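Local coordinates for PKS_KS domain-containing protein (Photorhabdus luminescens subsp. laumondii, PDB 6SMO) that probably acts as a 3-oxoacyl-[acyl-carrier-protein] synthase of the thiolase-like superfamily and binds a pentaketo dodecanal chain, at residues S334-A337 against Q338-I341; E46-N49 against N50-G54; Y61-R65 against E66-F70; G148-N151 against I152-D155; C311-M314 against A315-A319. One frame throughout, in Å; residues are numbered along the deposited sequence.

Contact 1: S334-A337 against Q338-I341; sequences SSTA and QNDI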
loop_
_atom_site.group_PDB
_atom_site.type_symbol
_atom_site.label_atom_id
_atom_site.label_comp_id
_atom_site.label_asym_id
_atom_site.label_seq_id
_atom_site.Cartn_x
_atom_site.Cartn_y
_atom_site.Cartn_z
ATOM N N SER B 334 14.462 -3.636 -11.094
ATOM C CA SER B 334 13.430 -4.617 -11.538
ATOM C C SER B 334 13.779 -5.330 -12.858
ATOM O O SER B 334 13.202 -6.393 -13.119
ATOM C CB SER B 334 12.057 -4.016 -11.562
ATOM O OG SER B 334 12.034 -2.836 -12.333
ATOM N N SER B 335 14.625 -4.725 -13.688
ATOM C CA SER B 335 15.036 -5.252 -15.019
ATOM C C SER B 335 13.955 -4.945 -16.065
ATOM O O SER B 335 13.823 -5.728 -17.026
ATOM C CB SER B 335 15.358 -6.729 -14.962
ATOM O OG SER B 335 15.924 -7.171 -16.187
ATOM N N THR B 336 13.212 -3.847 -15.882
ATOM C CA THR B 336 12.345 -3.223 -16.917
ATOM C C THR B 336 13.147 -2.114 -17.603
ATOM O O THR B 336 14.140 -1.654 -17.005
ATOM C CB THR B 336 11.042 -2.674 -16.319
ATOM O OG1 THR B 336 11.376 -1.661 -15.370
ATOM C CG2 THR B 336 10.196 -3.740 -15.656
ATOM N N ALA B 337 12.729 -1.705 -18.804
ATOM C CA ALA B 337 13.407 -0.679 -19.634
ATOM C C ALA B 337 13.404 0.676 -18.912
ATOM O O ALA B 337 14.428 1.382 -18.993
ATOM C CB ALA B 337 12.737 -0.586 -20.985
ATOM N N GLN B 338 12.309 1.008 -18.217
ATOM C CA GLN B 338 12.029 2.370 -17.682
ATOM C C GLN B 338 12.580 2.535 -16.258
ATOM O O GLN B 338 12.966 3.671 -15.919
ATOM C CB GLN B 338 10.525 2.651 -17.713
ATOM C CG GLN B 338 9.948 2.701 -19.121
ATOM C CD GLN B 338 8.529 3.213 -19.148
ATOM O OE1 GLN B 338 7.600 2.508 -19.535
ATOM N NE2 GLN B 338 8.349 4.455 -18.728
ATOM N N ASN B 339 12.609 1.465 -15.455
ATOM C CA ASN B 339 13.021 1.513 -14.024
ATOM C C ASN B 339 14.538 1.715 -13.911
ATOM O O ASN B 339 14.957 2.576 -13.115
ATOM C CB ASN B 339 12.615 0.251 -13.257
ATOM C CG ASN B 339 13.049 0.284 -11.807
ATOM O OD1 ASN B 339 14.020 -0.371 -11.431
ATOM N ND2 ASN B 339 12.352 1.055 -10.989
ATOM N N ASP B 340 15.323 0.933 -14.658
ATOM C CA ASP B 340 16.804 0.862 -14.526
ATOM C C ASP B 340 17.439 2.167 -15.019
ATOM O O ASP B 340 18.437 2.596 -14.408
ATOM C CB ASP B 340 17.366 -0.353 -15.270
ATOM C CG ASP B 340 16.924 -1.690 -14.698
ATOM O OD1 ASP B 340 16.048 -1.694 -13.806
ATOM O OD2 ASP B 340 17.459 -2.720 -15.151
ATOM N N ILE B 341 16.892 2.764 -16.084
ATOM C CA ILE B 341 17.345 4.081 -16.630
ATOM C C ILE B 341 16.968 5.185 -15.631
ATOM O O ILE B 341 17.780 6.116 -15.454
ATOM C CB ILE B 341 16.779 4.339 -18.046
ATOM C CG1 ILE B 341 17.454 5.543 -18.711
ATOM C CG2 ILE B 341 15.261 4.486 -18.032
ATOM C CD1 ILE B 341 17.274 5.604 -20.213
#
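Thr336 caps the helix that starts just after it: its OG1 accepts from Asn339 N at 3.4 Å with an N-H...O angle of 146°, a weak N-cap bond. With chi1 of 62°, OG1 sits between its own backbone N and carbonyl carbon, turned back over the first helical turn. The same oxygen is joined by a weak bond to Ser334 OG, 3.3 Å from Thr336 OG1, in which either hydroxyl could donate.

A second weak bond runs the other way, from loop backbone to helix side chain. Ser335 N donates to Asp340 OD1 at 3.4 Å and 153°, while Asp340 OD2 accepts from Phe251 N, so the carboxylate spans two backbone amides. Ser335 OG meanwhile accepts from Cys249 N.

Packing is mostly of methylene and methyl groups on oxygen. Asn339 CB comes within 3.3 Å of Ser334 OG, and Ile341 CG2 lies 3.4 Å from Ala337 O.

The loop follows strand 326-330 and His332, at the place of the ketosynthase His-Gly-Thr motif, with Ser334 where that motif has threonine. Arg255 binds the carbonyls of Thr336 and Ala337. One amide of the first turn, Asn339 N, is thus met by a hydroxyl, and that of Ser335 by a carboxylate; with both bonds weak, the turn probably depends as much on Arg255, Phe251 and Cys249 as on its own atoms.

Contact 2: E46-N49 against N50-G54; sequences EFWN and NIHNG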
loop_
_atom_site.group_PDB
_atom_site.type_symbol
_atom_site.label_atom_id
_atom_site.label_comp_id
_atom_site.label_asym_id
_atom_site.label_seq_id
_atom_site.Cartn_x
_atom_site.Cartn_y
_atom_site.Cartn_z
ATOM N N GLU B 46 21.645 -19.906 4.498
ATOM C CA GLU B 46 21.436 -20.440 3.123
ATOM C C GLU B 46 21.260 -19.274 2.141
ATOM O O GLU B 46 21.851 -19.335 1.046
ATOM C CB GLU B 46 20.225 -21.376 3.081
ATOM C CG GLU B 46 20.133 -22.192 1.804
ATOM C CD GLU B 46 18.820 -22.936 1.618
ATOM O OE1 GLU B 46 18.296 -22.926 0.486
ATOM O OE2 GLU B 46 18.329 -23.527 2.601
ATOM N N PHE B 47 20.478 -18.259 2.527
ATOM C CA PHE B 47 20.165 -17.052 1.713
ATOM C C PHE B 47 21.463 -16.346 1.301
ATOM O O PHE B 47 21.606 -16.025 0.105
ATOM C CB PHE B 47 19.244 -16.101 2.484
ATOM C CG PHE B 47 18.988 -14.778 1.806
ATOM C CD1 PHE B 47 18.176 -14.702 0.684
ATOM C CD2 PHE B 47 19.553 -13.608 2.291
ATOM C CE1 PHE B 47 17.938 -13.486 0.063
ATOM C CE2 PHE B 47 19.313 -12.393 1.668
ATOM C CZ PHE B 47 18.507 -12.334 0.556
ATOM N N TRP B 48 22.369 -16.112 2.257
ATOM C CA TRP B 48 23.632 -15.349 2.049
ATOM C C TRP B 48 24.566 -16.111 1.101
ATOM O O TRP B 48 25.065 -15.485 0.144
ATOM C CB TRP B 48 24.335 -15.047 3.378
ATOM C CG TRP B 48 25.683 -14.426 3.179
ATOM C CD1 TRP B 48 26.900 -15.008 3.387
ATOM C CD2 TRP B 48 25.952 -13.109 2.664
ATOM N NE1 TRP B 48 27.904 -14.136 3.062
ATOM C CE2 TRP B 48 27.354 -12.964 2.616
ATOM C CE3 TRP B 48 25.148 -12.040 2.254
ATOM C CZ2 TRP B 48 27.965 -11.790 2.174
ATOM C CZ3 TRP B 48 25.752 -10.880 1.818
ATOM C CH2 TRP B 48 27.142 -10.759 1.780
ATOM N N ASN B 49 24.803 -17.398 1.376
ATOM C CA ASN B 49 25.755 -18.268 0.631
ATOM C C ASN B 49 25.450 -18.214 -0.870
ATOM O O ASN B 49 26.407 -18.092 -1.657
ATOM C CB ASN B 49 25.717 -19.715 1.135
ATOM C CG ASN B 49 26.331 -19.887 2.509
ATOM O OD1 ASN B 49 27.211 -19.127 2.904
ATOM N ND2 ASN B 49 25.874 -20.888 3.243
ATOM N N ASN B 50 24.169 -18.296 -1.245
ATOM C CA ASN B 50 23.716 -18.377 -2.659
ATOM C C ASN B 50 23.932 -17.025 -3.353
ATOM O O ASN B 50 24.456 -17.034 -4.485
ATOM C CB ASN B 50 22.268 -18.866 -2.761
ATOM C CG ASN B 50 22.125 -20.344 -2.462
ATOM O OD1 ASN B 50 21.325 -20.740 -1.618
ATOM N ND2 ASN B 50 22.905 -21.169 -3.141
ATOM N N ILE B 51 23.560 -15.912 -2.709
ATOM C CA ILE B 51 23.668 -14.543 -3.303
ATOM C C ILE B 51 25.141 -14.113 -3.332
ATOM O O ILE B 51 25.498 -13.317 -4.223
ATOM C CB ILE B 51 22.770 -13.511 -2.582
ATOM C CG1 ILE B 51 23.217 -13.227 -1.145
ATOM C CG2 ILE B 51 21.310 -13.937 -2.647
ATOM C CD1 ILE B 51 22.679 -11.930 -0.586
ATOM N N HIS B 52 25.959 -14.622 -2.401
ATOM C CA HIS B 52 27.429 -14.395 -2.345
ATOM C C HIS B 52 28.081 -14.935 -3.623
ATOM O O HIS B 52 28.850 -14.185 -4.258
ATOM C CB HIS B 52 28.032 -15.044 -1.091
ATOM C CG HIS B 52 29.499 -14.821 -0.947
ATOM N ND1 HIS B 52 30.433 -15.626 -1.567
ATOM C CD2 HIS B 52 30.197 -13.891 -0.260
ATOM C CE1 HIS B 52 31.643 -15.202 -1.270
ATOM N NE2 HIS B 52 31.526 -14.138 -0.469
ATOM N N ASN B 53 27.767 -16.185 -3.980
ATOM C CA ASN B 53 28.366 -16.926 -5.124
ATOM C C ASN B 53 27.740 -16.454 -6.444
ATOM O O ASN B 53 28.349 -16.705 -7.501
ATOM C CB ASN B 53 28.206 -18.438 -4.956
ATOM C CG ASN B 53 28.775 -18.955 -3.650
ATOM O OD1 ASN B 53 29.737 -18.402 -3.120
ATOM N ND2 ASN B 53 28.186 -20.016 -3.123
ATOM N N GLY B 54 26.567 -15.811 -6.382
ATOM C CA GLY B 54 25.843 -15.283 -7.555
ATOM C C GLY B 54 24.989 -16.352 -8.215
ATOM O O GLY B 54 24.921 -16.365 -9.460
#
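Trp48 O receives His52 N at 2.8 Å, with an N-H...O angle of 150°, the shortest hydrogen bond in this piece of helix. The neighbouring turns are looser: Asn53 N reaches Asn49 O at 3.3 Å, and the bonds from Asn50 N to Glu46 O and from Ile51 N to Phe47 O are weak.

On the apolar side Ile51 touches two aromatic side chains with its CD1. It approaches Trp48 CE3 to 3.8 Å, the two side chains crossing at about a right angle, and Phe47 CE2 to 4.1 Å. A chi1 of 67° places CG1 between the backbone N and the carbonyl carbon of Ile51, which carries CD1 back toward the preceding turn.

His52 meets the other part of the indole. Its CB stands over one face of Trp48, offset toward the rim, while its CD2 lies 3.9 Å from Trp48 CZ2. The two rings are oblique, inclined at 58°. At the other end of the imidazole, ND1 donates to Asn53 OD1 at 3.3 Å; the acceptor is close to the ring plane, although the donor stands above the plane of the amide. This bond and a stack on Tyr390 would limit rotation of the imidazole.

Gly54, with positive phi, ends the helix. Phe47 packs on Ile377, Ala381 and Leu384, Trp48 shares Leu384 and receives Lys388 as a cation-pi partner, and helix 44-53 thereby lies against helix 372-388.

Contact 3: Y61-R65 against E66-F70; sequences YEWGR and ERFGF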
loop_
_atom_site.group_PDB
_atom_site.type_symbol
_atom_site.label_atom_id
_atom_site.label_comp_id
_atom_site.label_asym_id
_atom_site.label_seq_id
_atom_site.Cartn_x
_atom_site.Cartn_y
_atom_site.Cartn_z
ATOM N N TYR B 61 8.847 -22.426 -15.272
ATOM C CA TYR B 61 7.485 -22.936 -14.957
ATOM C C TYR B 61 6.706 -23.142 -16.261
ATOM O O TYR B 61 6.940 -22.396 -17.234
ATOM C CB TYR B 61 6.782 -22.013 -13.956
ATOM C CG TYR B 61 6.113 -20.789 -14.530
ATOM C CD1 TYR B 61 6.850 -19.751 -15.080
ATOM C CD2 TYR B 61 4.735 -20.648 -14.488
ATOM C CE1 TYR B 61 6.235 -18.619 -15.594
ATOM C CE2 TYR B 61 4.105 -19.522 -14.994
ATOM C CZ TYR B 61 4.857 -18.503 -15.550
ATOM O OH TYR B 61 4.245 -17.392 -16.053
ATOM N N GLU B 62 5.809 -24.134 -16.262
ATOM C CA GLU B 62 5.138 -24.679 -17.475
ATOM C C GLU B 62 3.657 -24.275 -17.506
ATOM O O GLU B 62 3.136 -24.074 -18.622
ATOM C CB GLU B 62 5.304 -26.203 -17.543
ATOM C CG GLU B 62 4.734 -26.965 -16.352
ATOM C CD GLU B 62 5.663 -27.090 -15.154
ATOM O OE1 GLU B 62 6.780 -27.618 -15.323
ATOM O OE2 GLU B 62 5.268 -26.651 -14.053
ATOM N N TRP B 63 3.005 -24.155 -16.341
ATOM C CA TRP B 63 1.533 -23.963 -16.216
ATOM C C TRP B 63 1.109 -22.584 -16.742
ATOM O O TRP B 63 -0.075 -22.441 -17.101
ATOM C CB TRP B 63 1.055 -24.204 -14.775
ATOM C CG TRP B 63 1.576 -23.246 -13.744
ATOM C CD1 TRP B 63 2.662 -23.418 -12.936
ATOM C CD2 TRP B 63 1.002 -21.979 -13.374
ATOM N NE1 TRP B 63 2.814 -22.342 -12.104
ATOM C CE2 TRP B 63 1.812 -21.442 -12.351
ATOM C CE3 TRP B 63 -0.105 -21.243 -13.813
ATOM C CZ2 TRP B 63 1.546 -20.206 -11.763
ATOM C CZ3 TRP B 63 -0.366 -20.021 -13.233
ATOM C CH2 TRP B 63 0.449 -19.511 -12.221
ATOM N N GLY B 64 2.026 -21.612 -16.795
ATOM C CA GLY B 64 1.766 -20.264 -17.339
ATOM C C GLY B 64 1.494 -20.292 -18.835
ATOM O O GLY B 64 0.486 -19.697 -19.262
ATOM N N ARG B 65 2.362 -20.965 -19.599
ATOM C CA ARG B 65 2.336 -21.004 -21.087
ATOM C C ARG B 65 1.243 -21.966 -21.573
ATOM O O ARG B 65 0.530 -21.605 -22.527
ATOM C CB ARG B 65 3.710 -21.423 -21.626
ATOM C CG ARG B 65 3.902 -21.192 -23.118
ATOM C CD ARG B 65 5.120 -21.920 -23.657
ATOM N NE ARG B 65 5.272 -21.770 -25.101
ATOM C CZ ARG B 65 5.969 -20.811 -25.713
ATOM N NH1 ARG B 65 6.027 -20.787 -27.035
ATOM N NH2 ARG B 65 6.603 -19.881 -25.017
ATOM N N GLU B 66 1.125 -23.142 -20.947
ATOM C CA GLU B 66 0.272 -24.266 -21.426
ATOM C C GLU B 66 -1.207 -23.981 -21.125
ATOM O O GLU B 66 -2.012 -23.999 -22.078
ATOM C CB GLU B 66 0.717 -25.586 -20.794
ATOM C CG GLU B 66 2.076 -26.060 -21.281
ATOM C CD GLU B 66 2.477 -27.447 -20.808
ATOM O OE1 GLU B 66 3.199 -28.137 -21.554
ATOM O OE2 GLU B 66 2.069 -27.833 -19.694
ATOM N N ARG B 67 -1.546 -23.732 -19.855
ATOM C CA ARG B 67 -2.949 -23.624 -19.362
ATOM C C ARG B 67 -3.549 -22.269 -19.764
ATOM O O ARG B 67 -4.608 -22.271 -20.422
ATOM C CB ARG B 67 -2.994 -23.843 -17.844
ATOM C CG ARG B 67 -4.269 -23.369 -17.159
ATOM C CD ARG B 67 -5.522 -24.110 -17.587
ATOM N NE ARG B 67 -6.704 -23.578 -16.919
ATOM C CZ ARG B 67 -7.934 -24.082 -17.015
ATOM N NH1 ARG B 67 -8.930 -23.511 -16.359
ATOM N NH2 ARG B 67 -8.168 -25.151 -17.759
ATOM N N PHE B 68 -2.901 -21.163 -19.378
ATOM C CA PHE B 68 -3.450 -19.781 -19.459
ATOM C C PHE B 68 -2.976 -19.067 -20.732
ATOM O O PHE B 68 -3.729 -18.211 -21.239
ATOM C CB PHE B 68 -3.073 -18.990 -18.205
ATOM C CG PHE B 68 -3.690 -19.526 -16.938
ATOM C CD1 PHE B 68 -5.032 -19.315 -16.662
ATOM C CD2 PHE B 68 -2.936 -20.255 -16.031
ATOM C CE1 PHE B 68 -5.604 -19.814 -15.501
ATOM C CE2 PHE B 68 -3.510 -20.753 -14.870
ATOM C CZ PHE B 68 -4.843 -20.532 -14.608
ATOM N N GLY B 69 -1.771 -19.384 -21.218
ATOM C CA GLY B 69 -1.198 -18.800 -22.447
ATOM C C GLY B 69 -0.473 -17.494 -22.174
ATOM O O GLY B 69 -0.727 -16.517 -22.906
ATOM N N PHE B 70 0.395 -17.477 -21.155
ATOM C CA PHE B 70 1.313 -16.353 -20.829
ATOM C C PHE B 70 2.623 -16.538 -21.604
ATOM O O PHE B 70 3.062 -17.692 -21.777
ATOM C CB PHE B 70 1.595 -16.280 -19.324
ATOM C CG PHE B 70 0.383 -16.184 -18.429
ATOM C CD1 PHE B 70 -0.679 -15.348 -18.742
ATOM C CD2 PHE B 70 0.322 -16.908 -17.248
ATOM C CE1 PHE B 70 -1.783 -15.258 -17.908
ATOM C CE2 PHE B 70 -0.781 -16.815 -16.413
ATOM C CZ PHE B 70 -1.831 -15.991 -16.744
#
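Trp63 and Phe68 meet rim to rim, with ring planes at 79° and neither lying over the face of the other; Trp63 CE3 and Phe68 CE2 are 3.6 Å apart. With CG between the backbone N and the carbonyl carbon (chi1 64°), the indole swings toward Phe68, and Tyr61 CD2 rests over one face of the indole. Phe70 turns one face to Phe68 CB, while its CD2 comes within 3.4 Å of Gly64 O and 4.1 Å of Tyr61 OH. Lacking a side chain, Gly64 lets the Tyr61 ring lie close beside its backbone.

These rings gather along one side of a short, weakly bonded helix that widens into a pi-type turn and leaves helical geometry at Gly69, where phi is positive. Gly64 O takes two donors there: Phe70 N at 2.9 Å and 173°, above the carbonyl plane, and Gly69 N in a weak bond at 3.0 Å.

Trp63 also stacks on Phe88, and both Trp63 and Phe68 touch Pro224 at the start of helix 224-233. Phe68 makes an edge-to-face pair with His118 of the neighbouring Ketoacyl_synth_N domain-containing protein, whose Leu117 packs on Phe68 and Phe70.

Contact 4: G148-N151 against I152-D155; sequences GKEN and IHPD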
loop_
_atom_site.group_PDB
_atom_site.type_symbol
_atom_site.label_atom_id
_atom_site.label_comp_id
_atom_site.label_asym_id
_atom_site.label_seq_id
_atom_site.Cartn_x
_atom_site.Cartn_y
_atom_site.Cartn_z
ATOM N N GLY B 148 -15.460 -20.234 -12.631
ATOM C CA GLY B 148 -15.765 -18.898 -13.179
ATOM C C GLY B 148 -16.786 -18.933 -14.306
ATOM O O GLY B 148 -16.875 -17.926 -15.037
ATOM N N LYS B 149 -17.542 -20.030 -14.439
ATOM C CA LYS B 149 -18.537 -20.242 -15.530
ATOM C C LYS B 149 -19.881 -19.620 -15.133
ATOM O O LYS B 149 -20.444 -18.866 -15.952
ATOM C CB LYS B 149 -18.702 -21.735 -15.836
ATOM C CG LYS B 149 -17.660 -22.326 -16.778
ATOM C CD LYS B 149 -17.901 -21.990 -18.237
ATOM C CE LYS B 149 -16.802 -22.481 -19.156
ATOM N NZ LYS B 149 -16.760 -23.961 -19.229
ATOM N N GLU B 150 -20.367 -19.928 -13.926
ATOM C CA GLU B 150 -21.711 -19.537 -13.420
ATOM C C GLU B 150 -21.598 -18.297 -12.523
ATOM O O GLU B 150 -20.470 -17.796 -12.339
ATOM C CB GLU B 150 -22.334 -20.701 -12.645
ATOM C CG GLU B 150 -22.488 -21.968 -13.468
ATOM C CD GLU B 150 -23.118 -23.135 -12.726
ATOM O OE1 GLU B 150 -23.830 -23.927 -13.372
ATOM O OE2 GLU B 150 -22.888 -23.254 -11.505
ATOM N N ASN B 151 -22.734 -17.829 -11.995
ATOM C CA ASN B 151 -22.821 -16.762 -10.960
ATOM C C ASN B 151 -22.323 -17.329 -9.624
ATOM O O ASN B 151 -22.072 -18.548 -9.554
ATOM C CB ASN B 151 -24.243 -16.210 -10.826
ATOM C CG ASN B 151 -24.676 -15.383 -12.018
ATOM O OD1 ASN B 151 -24.078 -15.462 -13.090
ATOM N ND2 ASN B 151 -25.716 -14.585 -11.843
ATOM N N ILE B 152 -22.190 -16.472 -8.606
ATOM C CA ILE B 152 -21.694 -16.846 -7.248
ATOM C C ILE B 152 -22.793 -17.620 -6.509
ATOM O O ILE B 152 -23.922 -17.099 -6.411
ATOM C CB ILE B 152 -21.232 -15.599 -6.465
ATOM C CG1 ILE B 152 -19.921 -15.045 -7.032
ATOM C CG2 ILE B 152 -21.118 -15.896 -4.976
ATOM C CD1 ILE B 152 -19.649 -13.607 -6.666
ATOM N N HIS B 153 -22.459 -18.818 -6.016
ATOM C CA HIS B 153 -23.309 -19.672 -5.143
ATOM C C HIS B 153 -23.085 -19.271 -3.686
ATOM O O HIS B 153 -21.995 -19.480 -3.158
ATOM C CB HIS B 153 -22.987 -21.157 -5.366
ATOM C CG HIS B 153 -23.450 -21.699 -6.676
ATOM N ND1 HIS B 153 -24.019 -22.952 -6.795
ATOM C CD2 HIS B 153 -23.438 -21.170 -7.919
ATOM C CE1 HIS B 153 -24.332 -23.174 -8.055
ATOM N NE2 HIS B 153 -23.986 -22.094 -8.766
ATOM N N PRO B 154 -24.087 -18.681 -2.991
ATOM C CA PRO B 154 -23.914 -18.268 -1.596
ATOM C C PRO B 154 -23.560 -19.422 -0.643
ATOM O O PRO B 154 -22.788 -19.197 0.272
ATOM C CB PRO B 154 -25.281 -17.680 -1.205
ATOM C CG PRO B 154 -25.928 -17.314 -2.526
ATOM C CD PRO B 154 -25.428 -18.355 -3.505
ATOM N N ASP B 155 -24.125 -20.612 -0.880
ATOM C CA ASP B 155 -24.004 -21.804 0.006
ATOM C C ASP B 155 -22.555 -22.310 0.037
ATOM O O ASP B 155 -22.146 -22.827 1.094
ATOM C CB ASP B 155 -24.968 -22.919 -0.412
ATOM C CG ASP B 155 -24.766 -23.425 -1.831
ATOM O OD1 ASP B 155 -24.732 -22.585 -2.750
ATOM O OD2 ASP B 155 -24.644 -24.655 -2.004
#
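The side chains of Glu150 and His153 pair across Asn151 and Ile152. Ile152 itself, in an extended conformation, contributes little to this polar pairing. Its side chain instead packs on Thr145 of the same chain and on Asn196 of the neighbouring Ketoacyl_synth_N domain-containing protein. The extended backbone here, with psi of 126° at Ile152, leaves the CA atoms of Glu150 and His153 8.4 Å apart, a gap that their side chains must bridge.

His153 closes that gap. Its NE2 donates to Glu150 OE2 over 3.2 Å, but the N-H...O angle is only 125° and the bond is weak. The carboxylate and imidazole planes are nearly parallel, 12° apart, yet the oxygen approaches the ring obliquely and lies 3.7 Å from His153 CE1 as well. Glu150 reaches this position with a chain that is extended beyond CG. On the neighbouring part of the ring, Asn151 O sits at the edge, in the ring plane, 3.4 Å from His153 CD2. Two oxygens therefore border the imidazole, and the nearby carboxylate would tend to stabilise a protonated ring.

The His153 backbone is bonded to that of Ile144, at the end of helix 134-144, which ties the segment back to that helix. What results is a surface loop without regular secondary structure, between helices 134-144 and 169-178, lying where this chain of the ketosynthase family meets its partner subunit.

Contact 5: C311-M314 against A315-A319; sequences CIDM and ALKDA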
loop_
_atom_site.group_PDB
_atom_site.type_symbol
_atom_site.label_atom_id
_atom_site.label_comp_id
_atom_site.label_asym_id
_atom_site.label_seq_id
_atom_site.Cartn_x
_atom_site.Cartn_y
_atom_site.Cartn_z
ATOM N N CYS B 311 13.983 12.201 -3.438
ATOM C CA CYS B 311 13.709 11.214 -2.355
ATOM C C CYS B 311 15.021 10.801 -1.673
ATOM O O CYS B 311 15.029 10.709 -0.430
ATOM C CB CYS B 311 12.993 9.982 -2.897
ATOM S SG CYS B 311 12.240 8.965 -1.601
ATOM N N ILE B 312 16.076 10.560 -2.459
ATOM C CA ILE B 312 17.447 10.223 -1.964
ATOM C C ILE B 312 17.971 11.404 -1.134
ATOM O O ILE B 312 18.558 11.155 -0.062
ATOM C CB ILE B 312 18.402 9.880 -3.129
ATOM C CG1 ILE B 312 17.974 8.612 -3.873
ATOM C CG2 ILE B 312 19.838 9.771 -2.638
ATOM C CD1 ILE B 312 18.526 8.507 -5.277
ATOM N N ASP B 313 17.764 12.631 -1.624
ATOM C CA ASP B 313 18.251 13.890 -0.998
ATOM C C ASP B 313 17.585 14.074 0.372
ATOM O O ASP B 313 18.302 14.429 1.329
ATOM C CB ASP B 313 17.990 15.096 -1.906
ATOM C CG ASP B 313 18.728 16.353 -1.479
ATOM O OD1 ASP B 313 19.967 16.291 -1.354
ATOM O OD2 ASP B 313 18.056 17.384 -1.270
ATOM N N MET B 314 16.270 13.842 0.460
ATOM C CA MET B 314 15.467 14.045 1.697
ATOM C C MET B 314 15.784 12.941 2.716
ATOM O O MET B 314 15.718 13.231 3.925
ATOM C CB MET B 314 13.964 14.057 1.397
ATOM C CG MET B 314 13.504 15.324 0.698
ATOM S SD MET B 314 11.784 15.756 1.065
ATOM C CE MET B 314 10.932 14.340 0.373
ATOM N N ALA B 315 16.114 11.733 2.247
ATOM C CA ALA B 315 16.511 10.578 3.087
ATOM C C ALA B 315 17.848 10.871 3.783
ATOM O O ALA B 315 18.001 10.475 4.955
ATOM C CB ALA B 315 16.590 9.326 2.246
ATOM N N LEU B 316 18.775 11.538 3.086
ATOM C CA LEU B 316 20.124 11.894 3.609
ATOM C C LEU B 316 20.005 13.041 4.622
ATOM O O LEU B 316 20.730 12.998 5.635
ATOM C CB LEU B 316 21.041 12.270 2.441
ATOM C CG LEU B 316 21.558 11.092 1.615
ATOM C CD1 LEU B 316 22.031 11.550 0.245
ATOM C CD2 LEU B 316 22.673 10.361 2.347
ATOM N N LYS B 317 19.137 14.025 4.356
ATOM C CA LYS B 317 18.817 15.141 5.291
ATOM C C LYS B 317 18.159 14.573 6.557
ATOM O O LYS B 317 18.444 15.096 7.651
ATOM C CB LYS B 317 17.899 16.180 4.636
ATOM C CG LYS B 317 18.587 17.455 4.164
ATOM C CD LYS B 317 19.318 17.312 2.847
ATOM C CE LYS B 317 19.927 18.615 2.372
ATOM N NZ LYS B 317 20.372 18.530 0.961
ATOM N N ASP B 318 17.316 13.547 6.402
ATOM C CA ASP B 318 16.588 12.869 7.509
ATOM C C ASP B 318 17.590 12.123 8.400
ATOM O O ASP B 318 17.413 12.148 9.635
ATOM C CB ASP B 318 15.522 11.918 6.962
ATOM C CG ASP B 318 14.608 11.357 8.036
ATOM O OD1 ASP B 318 13.855 12.149 8.635
ATOM O OD2 ASP B 318 14.674 10.137 8.281
ATOM N N ALA B 319 18.596 11.485 7.792
ATOM C CA ALA B 319 19.668 10.723 8.477
ATOM C C ALA B 319 20.746 11.675 9.013
ATOM O O ALA B 319 21.531 11.236 9.876
ATOM C CB ALA B 319 20.265 9.711 7.529
#
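Lys317 NZ lies beyond the oxygen-bearing edge of the Asp313 carboxylate, lifted to one side of its plane and not over a face. It straddles the two oxygens almost evenly, 3.2 Å from Asp313 OD1 and 3.4 Å from OD2; each bond is weak, and together they form an i to i+4 salt bridge. The aspartate is directed there by CG lying opposite the backbone N (chi1 -167°), while the lysine chain bends at chi2 (79°), bringing its CD to 3.4 Å from Asp313 O before the amine reaches the carboxylate. The other flat group, the Asp318 carboxylate, turns to different partners: its OD2 forms a salt bridge with Arg206 NH1 and accepts from Tyr289 N.

Ile312 and Leu316 occupy the same interval on another side of the helix. They run side by side, pointing the same way, with Ile312 CG2 4.0 Å from Leu316 CD1. Regular helical bonds hold the backbone beneath, including Asp318 N to Met314 O at 3.0 Å and Ala315 N to Cys311 O at 3.1 Å.

Apolar side chains of this part of helix 306-319 lie on the mixed sheet. Ile312 touches Leu422, Leu424 and Val434, Ala315 touches Val434 and Val436, and Met314 packs on Ala290 and Val292. The chemistry is that of an amphipathic helix: apolar groups face the strands, an exposed lysine is paired with an aspartate one turn earlier, and Asp318 links the helix to Arg206 and to the backbone of strand 284-293.

How the contacts relate
All five contacts are local and none touches another. Contact 1 lies close to the bound pentaketo chain, the Ser334 side chain about 7 Å from it; in contact 3 the side chain of Phe70 is about 11 Å from the same bound ligand. Contacts 3 and 4 approach each other to about 8 Å between nearest atoms, and both meet the partner subunit, whereas contacts 1, 2 and 5 touch no other chain of the assembly. Contact 5 lies across the chain's centre from contacts 3 and 4, about 51 Å from contact 4 between centres. Contact 1 is about 10 Å from contact 5 and about 15 Å from contact 2, nearest atoms.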